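PDB 6AK1: dimethyl-sulfide monooxygenase from Hyphomicrobium sulfonivorans, which catalyses the FMN- and NADH-dependent oxidation of dimethyl sulfide to methanethiol and formaldehyde, the first step of dimethyl sulfide degradation. Local coordinates for residues Leu139-Ala142 with Ala143-Gly147; Lys352-Val355 with Arg356-Ile359; Tyr426-Ser430 with Leu431-Leu435. One frame throughout, in Å; residues are numbered along the deposited sequence.

Interaction 1. Residues Leu139-Ala142 with Ala143-Gly147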
loop_
_atom_site.group_PDB
_atom_site.type_symbol
_atom_site.label_atom_id
_atom_site.label_comp_id
_atom_site.label_asym_id
_atom_site.label_seq_id
_atom_site.Cartn_x
_atom_site.Cartn_y
_atom_site.Cartn_z
ATOM N N LEU A 139 4.692 1.174 15.304
ATOM C CA LEU A 139 4.702 2.330 16.194
ATOM C C LEU A 139 4.304 1.912 17.609
ATOM O O LEU A 139 3.347 1.157 17.814
ATOM C CB LEU A 139 3.793 3.441 15.661
ATOM C CG LEU A 139 4.304 4.133 14.388
ATOM C CD1 LEU A 139 3.273 5.110 13.878
ATOM C CD2 LEU A 139 5.644 4.844 14.618
ATOM N N ASN A 140 5.057 2.423 18.587
ATOM C CA ASN A 140 5.105 1.827 19.922
ATOM C C ASN A 140 3.782 1.963 20.671
ATOM O O ASN A 140 3.406 1.069 21.433
ATOM C CB ASN A 140 6.258 2.467 20.706
ATOM C CG ASN A 140 6.357 1.981 22.149
ATOM O OD1 ASN A 140 6.346 2.791 23.087
ATOM N ND2 ASN A 140 6.469 0.661 22.336
ATOM N N SER A 141 3.068 3.079 20.493
ATOM C CA SER A 141 1.824 3.261 21.235
ATOM C C SER A 141 0.735 2.290 20.785
ATOM O O SER A 141 -0.221 2.052 21.536
ATOM C CB SER A 141 1.333 4.706 21.103
ATOM O OG SER A 141 0.896 4.964 19.778
ATOM N N ALA A 142 0.848 1.733 19.579
ATOM C CA ALA A 142 -0.093 0.700 19.156
ATOM C C ALA A 142 0.016 -0.530 20.050
ATOM O O ALA A 142 -0.990 -1.033 20.557
ATOM C CB ALA A 142 0.158 0.332 17.694
ATOM N N ALA A 143 1.242 -1.019 20.261
ATOM C CA ALA A 143 1.450 -2.146 21.167
ATOM C C ALA A 143 0.922 -1.836 22.564
ATOM O O ALA A 143 0.258 -2.675 23.181
ATOM C CB ALA A 143 2.934 -2.520 21.223
ATOM N N LEU A 144 1.174 -0.620 23.061
ATOM C CA LEU A 144 0.756 -0.259 24.417
ATOM C C LEU A 144 -0.767 -0.151 24.546
ATOM O O LEU A 144 -1.324 -0.468 25.600
ATOM C CB LEU A 144 1.424 1.056 24.832
ATOM C CG LEU A 144 2.961 1.054 24.909
ATOM C CD1 LEU A 144 3.521 2.420 25.339
ATOM C CD2 LEU A 144 3.459 -0.034 25.839
ATOM N N ASN A 145 -1.455 0.308 23.497
ATOM C CA ASN A 145 -2.890 0.593 23.556
ATOM C C ASN A 145 -3.760 -0.587 23.141
ATOM O O ASN A 145 -4.922 -0.668 23.549
ATOM C CB ASN A 145 -3.230 1.778 22.651
ATOM C CG ASN A 145 -2.706 3.090 23.188
ATOM O OD1 ASN A 145 -2.538 3.249 24.395
ATOM N ND2 ASN A 145 -2.462 4.046 22.294
ATOM N N ILE A 146 -3.228 -1.482 22.320
ATOM C CA ILE A 146 -3.970 -2.612 21.793
ATOM C C ILE A 146 -3.563 -3.907 22.483
ATOM O O ILE A 146 -4.409 -4.746 22.800
ATOM C CB ILE A 146 -3.749 -2.689 20.266
ATOM C CG1 ILE A 146 -4.137 -1.347 19.616
ATOM C CG2 ILE A 146 -4.477 -3.896 19.651
ATOM C CD1 ILE A 146 -3.582 -1.130 18.210
ATOM N N GLY A 147 -2.270 -4.062 22.750
ATOM C CA GLY A 147 -1.780 -5.225 23.449
ATOM C C GLY A 147 -1.113 -6.182 22.493
ATOM O O GLY A 147 -1.598 -6.398 21.378
HETATM O O HOH W 1 -2.178 4.320 19.494
#

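Interaction 2. Residues Lys352-Val355 with Arg356-Ile359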
loop_
_atom_site.group_PDB
_atom_site.type_symbol
_atom_site.label_atom_id
_atom_site.label_comp_id
_atom_site.label_asym_id
_atom_site.label_seq_id
_atom_site.Cartn_x
_atom_site.Cartn_y
_atom_site.Cartn_z
ATOM N N LYS A 352 25.979 22.004 2.113
ATOM C CA LYS A 352 26.358 23.063 3.028
ATOM C C LYS A 352 25.204 23.727 3.758
ATOM O O LYS A 352 25.418 24.568 4.593
ATOM C CB LYS A 352 27.287 24.069 2.335
ATOM C CG LYS A 352 28.659 23.475 1.991
ATOM C CD LYS A 352 29.640 24.506 1.433
ATOM C CE LYS A 352 29.922 24.308 -0.051
ATOM N NZ LYS A 352 31.252 24.788 -0.509
ATOM N N TRP A 353 23.983 23.348 3.444
ATOM C CA TRP A 353 22.847 23.913 4.157
ATOM C C TRP A 353 22.781 23.373 5.572
ATOM O O TRP A 353 23.168 22.233 5.844
ATOM C CB TRP A 353 21.530 23.608 3.452
ATOM C CG TRP A 353 21.471 24.032 2.022
ATOM C CD1 TRP A 353 22.368 24.819 1.347
ATOM C CD2 TRP A 353 20.436 23.711 1.090
ATOM N NE1 TRP A 353 21.961 24.988 0.044
ATOM C CE2 TRP A 353 20.775 24.321 -0.137
ATOM C CE3 TRP A 353 19.252 22.962 1.172
ATOM C CZ2 TRP A 353 19.968 24.202 -1.274
ATOM C CZ3 TRP A 353 18.456 22.843 0.041
ATOM C CH2 TRP A 353 18.818 23.458 -1.164
ATOM N N THR A 354 22.284 24.206 6.481
ATOM C CA THR A 354 22.088 23.760 7.850
ATOM C C THR A 354 21.012 22.682 7.902
ATOM O O THR A 354 20.236 22.497 6.960
ATOM C CB THR A 354 21.703 24.931 8.746
ATOM O OG1 THR A 354 20.450 25.481 8.313
ATOM C CG2 THR A 354 22.789 26.014 8.683
ATOM N N VAL A 355 20.985 21.945 9.016
ATOM C CA VAL A 355 19.944 20.935 9.194
ATOM C C VAL A 355 18.569 21.592 9.154
ATOM O O VAL A 355 17.613 21.035 8.604
ATOM C CB VAL A 355 20.184 20.145 10.498
ATOM C CG1 VAL A 355 19.003 19.275 10.840
ATOM C CG2 VAL A 355 21.443 19.281 10.357
ATOM N N ARG A 356 18.468 22.819 9.672
ATOM C CA ARG A 356 17.201 23.541 9.640
ATOM C C ARG A 356 16.715 23.770 8.209
ATOM O O ARG A 356 15.527 23.572 7.914
ATOM C CB ARG A 356 17.343 24.869 10.379
ATOM C CG ARG A 356 16.148 25.777 10.205
ATOM C CD ARG A 356 16.365 27.122 10.854
ATOM N NE ARG A 356 16.318 27.014 12.304
ATOM C CZ ARG A 356 17.376 27.128 13.096
ATOM N NH1 ARG A 356 18.577 27.372 12.572
ATOM N NH2 ARG A 356 17.225 27.009 14.411
ATOM N N ASP A 357 17.621 24.180 7.305
ATOM C CA ASP A 357 17.245 24.456 5.916
ATOM C C ASP A 357 16.798 23.191 5.197
ATOM O O ASP A 357 15.870 23.228 4.383
ATOM C CB ASP A 357 18.413 25.087 5.144
ATOM C CG ASP A 357 18.740 26.500 5.600
ATOM O OD1 ASP A 357 17.846 27.201 6.109
ATOM O OD2 ASP A 357 19.911 26.913 5.437
ATOM N N VAL A 358 17.466 22.068 5.461
ATOM C CA VAL A 358 17.089 20.809 4.825
ATOM C C VAL A 358 15.706 20.358 5.301
ATOM O O VAL A 358 14.842 20.000 4.491
ATOM C CB VAL A 358 18.166 19.740 5.086
ATOM C CG1 VAL A 358 17.756 18.405 4.487
ATOM C CG2 VAL A 358 19.504 20.200 4.510
ATOM N N ILE A 359 15.475 20.374 6.622
ATOM C CA ILE A 359 14.198 19.911 7.171
ATOM C C ILE A 359 13.034 20.699 6.573
ATOM O O ILE A 359 11.967 20.133 6.285
ATOM C CB ILE A 359 14.197 20.005 8.711
ATOM C CG1 ILE A 359 15.239 19.061 9.314
ATOM C CG2 ILE A 359 12.799 19.705 9.272
ATOM C CD1 ILE A 359 15.223 17.668 8.713
HETATM O O HOH W 2 19.353 27.999 9.937
#

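Interaction 3. Residues Tyr426-Ser430 with Leu431-Leu435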
loop_
_atom_site.group_PDB
_atom_site.type_symbol
_atom_site.label_atom_id
_atom_site.label_comp_id
_atom_site.label_asym_id
_atom_site.label_seq_id
_atom_site.Cartn_x
_atom_site.Cartn_y
_atom_site.Cartn_z
ATOM N N TYR A 426 -9.282 1.453 -19.581
ATOM C CA TYR A 426 -9.001 0.375 -18.648
ATOM C C TYR A 426 -9.108 -0.988 -19.321
ATOM O O TYR A 426 -9.994 -1.221 -20.148
ATOM C CB TYR A 426 -9.962 0.431 -17.467
ATOM C CG TYR A 426 -9.665 1.502 -16.443
ATOM C CD1 TYR A 426 -8.679 1.304 -15.491
ATOM C CD2 TYR A 426 -10.407 2.686 -16.395
ATOM C CE1 TYR A 426 -8.422 2.247 -14.524
ATOM C CE2 TYR A 426 -10.168 3.642 -15.421
ATOM C CZ TYR A 426 -9.162 3.405 -14.485
ATOM O OH TYR A 426 -8.871 4.305 -13.504
ATOM N N LYS A 427 -8.195 -1.878 -18.960
ATOM C CA LYS A 427 -8.318 -3.282 -19.330
ATOM C C LYS A 427 -9.442 -3.914 -18.507
ATOM O O LYS A 427 -9.518 -3.684 -17.293
ATOM C CB LYS A 427 -6.970 -3.975 -19.082
ATOM C CG LYS A 427 -6.857 -5.414 -19.546
ATOM C CD LYS A 427 -5.441 -5.951 -19.291
ATOM C CE LYS A 427 -5.310 -7.428 -19.664
ATOM N NZ LYS A 427 -3.952 -7.971 -19.354
ATOM N N PRO A 428 -10.354 -4.668 -19.116
ATOM C CA PRO A 428 -11.442 -5.256 -18.335
ATOM C C PRO A 428 -10.931 -6.289 -17.343
ATOM O O PRO A 428 -9.864 -6.887 -17.507
ATOM C CB PRO A 428 -12.343 -5.902 -19.399
ATOM C CG PRO A 428 -11.454 -6.132 -20.562
ATOM C CD PRO A 428 -10.487 -4.975 -20.551
ATOM N N GLY A 429 -11.714 -6.476 -16.287
ATOM C CA GLY A 429 -11.513 -7.541 -15.326
ATOM C C GLY A 429 -11.073 -7.028 -13.967
ATOM O O GLY A 429 -11.045 -5.827 -13.682
ATOM N N SER A 430 -10.708 -7.983 -13.123
ATOM C CA SER A 430 -10.317 -7.705 -11.758
ATOM C C SER A 430 -9.024 -6.884 -11.715
ATOM O O SER A 430 -8.298 -6.747 -12.702
ATOM C CB SER A 430 -10.137 -9.013 -10.995
ATOM O OG SER A 430 -9.060 -9.759 -11.553
ATOM N N LEU A 431 -8.743 -6.345 -10.531
ATOM C CA LEU A 431 -7.497 -5.613 -10.324
ATOM C C LEU A 431 -6.287 -6.487 -10.646
ATOM O O LEU A 431 -5.329 -6.026 -11.282
ATOM C CB LEU A 431 -7.432 -5.095 -8.884
ATOM C CG LEU A 431 -6.180 -4.284 -8.517
ATOM C CD1 LEU A 431 -6.016 -3.094 -9.455
ATOM C CD2 LEU A 431 -6.256 -3.815 -7.071
ATOM N N ARG A 432 -6.317 -7.760 -10.242
ATOM C CA ARG A 432 -5.204 -8.641 -10.574
ATOM C C ARG A 432 -5.077 -8.822 -12.080
ATOM O O ARG A 432 -3.964 -8.888 -12.611
ATOM C CB ARG A 432 -5.350 -10.003 -9.893
ATOM C CG ARG A 432 -4.163 -10.900 -10.228
ATOM C CD ARG A 432 -4.107 -12.198 -9.430
ATOM N NE ARG A 432 -3.846 -11.985 -8.012
ATOM C CZ ARG A 432 -4.758 -12.188 -7.069
ATOM N NH1 ARG A 432 -4.460 -11.983 -5.801
ATOM N NH2 ARG A 432 -5.965 -12.614 -7.408
ATOM N N ARG A 433 -6.206 -8.917 -12.788
ATOM C CA ARG A 433 -6.127 -9.033 -14.239
ATOM C C ARG A 433 -5.525 -7.773 -14.845
ATOM O O ARG A 433 -4.673 -7.850 -15.737
ATOM C CB ARG A 433 -7.506 -9.315 -14.833
ATOM C CG ARG A 433 -7.461 -9.639 -16.312
ATOM C CD ARG A 433 -8.785 -10.182 -16.825
ATOM N NE ARG A 433 -8.621 -10.785 -18.146
ATOM C CZ ARG A 433 -8.574 -10.104 -19.287
ATOM N NH1 ARG A 433 -8.688 -8.778 -19.291
ATOM N NH2 ARG A 433 -8.409 -10.752 -20.435
ATOM N N LYS A 434 -5.924 -6.605 -14.341
ATOM C CA LYS A 434 -5.379 -5.347 -14.846
ATOM C C LYS A 434 -3.882 -5.213 -14.560
ATOM O O LYS A 434 -3.126 -4.751 -15.422
ATOM C CB LYS A 434 -6.146 -4.172 -14.239
ATOM C CG LYS A 434 -7.566 -3.997 -14.752
ATOM C CD LYS A 434 -8.464 -3.397 -13.654
ATOM C CE LYS A 434 -9.633 -2.602 -14.230
ATOM N NZ LYS A 434 -10.682 -3.415 -14.899
ATOM N N LEU A 435 -3.431 -5.595 -13.356
ATOM C CA LEU A 435 -2.047 -5.321 -12.958
ATOM C C LEU A 435 -1.092 -6.468 -13.279
ATOM O O LEU A 435 -0.006 -6.243 -13.830
ATOM C CB LEU A 435 -1.966 -5.011 -11.462
ATOM C CG LEU A 435 -2.506 -3.660 -11.012
ATOM C CD1 LEU A 435 -2.297 -3.473 -9.509
ATOM C CD2 LEU A 435 -1.827 -2.542 -11.780
#

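Interaction 1. Residues Leu139-Ala142 with Ala143-Gly147
Ala-142 and Ile-146 sit one helical turn apart and supply the apolar part of this local contact. The methyl CB of Ala-142 meets CD1, the far end of Ile-146, at 4.0 Å. With CG1 of Ile-146 beside its own backbone N (chi1 -55°) and the chain extended beyond it, CD1 runs back past the carbonyl O of Ala-142 to that methyl. Phe-109, from a loop, touches both residues and covers this apolar patch, while Val-60 packs on Ala-142. On another side of the helix, Leu-144 crosses the side chain of Asn-140 at a slant. Its CD1 comes to 3.6 Å from OD1 of Asn-140, a van der Waals contact between a methyl and the amide oxygen.

Polar side chains meet through solvent. A water accepts a hydrogen bond from ND2 of Asn-145 at 2.8 Å and also bonds to OG of Ser-141 at 3.2 Å, bridging neighbouring turns. The hydroxyl has a second partner in the backbone N of Val-62, which ties the helix to the loop following strand 53-57. The amide of Asn-145 lies close to the carbonyl O of Ser-141, but its ND2 is badly angled for a direct bond and donates to the water instead.

Backbone bonds hold the turns together: Leu-144 N to Asn-140 O at 3.2 Å, Asn-145 N to Ser-141 O and Ile-146 N to Ala-142 O, the last two both 2.9 Å. Gly-147 then leaves the helix with phi 104°, where a side chain would strike the preceding carbonyl O. The whole is a short alpha-helix after strand 130-135 of the TIM barrel, and the side chain of Ala-143 lies about 7 Å from that of His-154, a probable FMN-binding residue.

Interaction 2. Residues Lys352-Val355 with Arg356-Ile359
Thr-354 caps the helix 355-362 through its hydroxyl, which accepts a hydrogen bond from the backbone N of Asp-357: OG1 lies 3.3 Å from that N, with an N-H...O angle of 156°. OG1 stands between the backbone N and the carbonyl carbon of its own residue (chi1 63°), the position that turns it toward the first turn. The same hydroxyl bonds to a water at 3.2 Å. That water accepts from NH1 of Arg-356 at 2.8 Å, lying at the edge of the guanidinium and in its plane, and NH1 is further engaged in a salt bridge with Asp-326.

Backbone bonds continue the turn, Val-358 N to Thr-354 O and Ile-359 N to Val-355 O, the latter 3.0 Å and nearly straight at 170°.

Apolar contacts lie on two sides. CB of Trp-353 meets CB of Asp-357 at 3.8 Å and CG2 of Val-358 at 4.1 Å. Val-355 and Ile-359 run side by side, CG1 against CG1.

Loop residues 325-332 bond to this helix start through the backbones of Glu-327, Leu-329 and Pro-325, while Ile-359 packs on Leu-309 and Tyr-312 of helix 305-316.

Interaction 3. Residues Tyr426-Ser430 with Leu431-Leu435
Lys-434 folds back over Lys-427 and Gly-429, in the loop before its helix. Its CB lies 3.7 Å from the carbonyl O of Ser-430, and CG, held beside the backbone N (chi1 -71°), reaches within 3.2 Å of O of Lys-427. CD lies 3.5 Å from the carbonyl O of Ser-430 and equally far from that of Gly-429. CE approaches the ring of Tyr-426 obliquely, 4.2 Å from CD1. The chain bends at chi2 and chi4, bringing NZ of Lys-434 to 2.7 Å from O of Lys-427, in that carbonyl's plane; NZ also bonds to O of Gly-429 and His-98 ND1. This buried ammonium pins two loop carbonyls beside an N-capped helix: OG of Ser-430 accepts from the backbone N of Arg-433 at 3.2 Å. A methionine in place of the lysine would probably leave the carbonyls of Lys-427 and Gly-429 without their shared donor and let the loop shift.

Arg-433, extended from CG to NE, crosses the Lys-427 chain at about a right angle. Its NH1 donates to O of Pro-428 at 2.9 Å, from above that carbonyl plane. CA of Gly-429 lies 4.1 Å from CD of Arg-433; a CB there would collide.

How the interactions relate
Each interaction is confined to one short helix and its adjoining residues, and the three share no element; nearest atoms are about 17 Å apart between interactions 1 and 2 and about 32 Å between interactions 2 and 3. All are partly buried. Interaction 2, about 31 Å from the centre of the chain, and interaction 3, about 17 Å from it, both concern capped helix starts, while interaction 1 includes the end of a helix. Their chemistry differs: water bridges link side chains in interactions 1 and 2, whereas interaction 3 relies on direct bonds from a buried lysine and an arginine to loop carbonyls. Interaction 1 alone lies near probable FMN-binding residues.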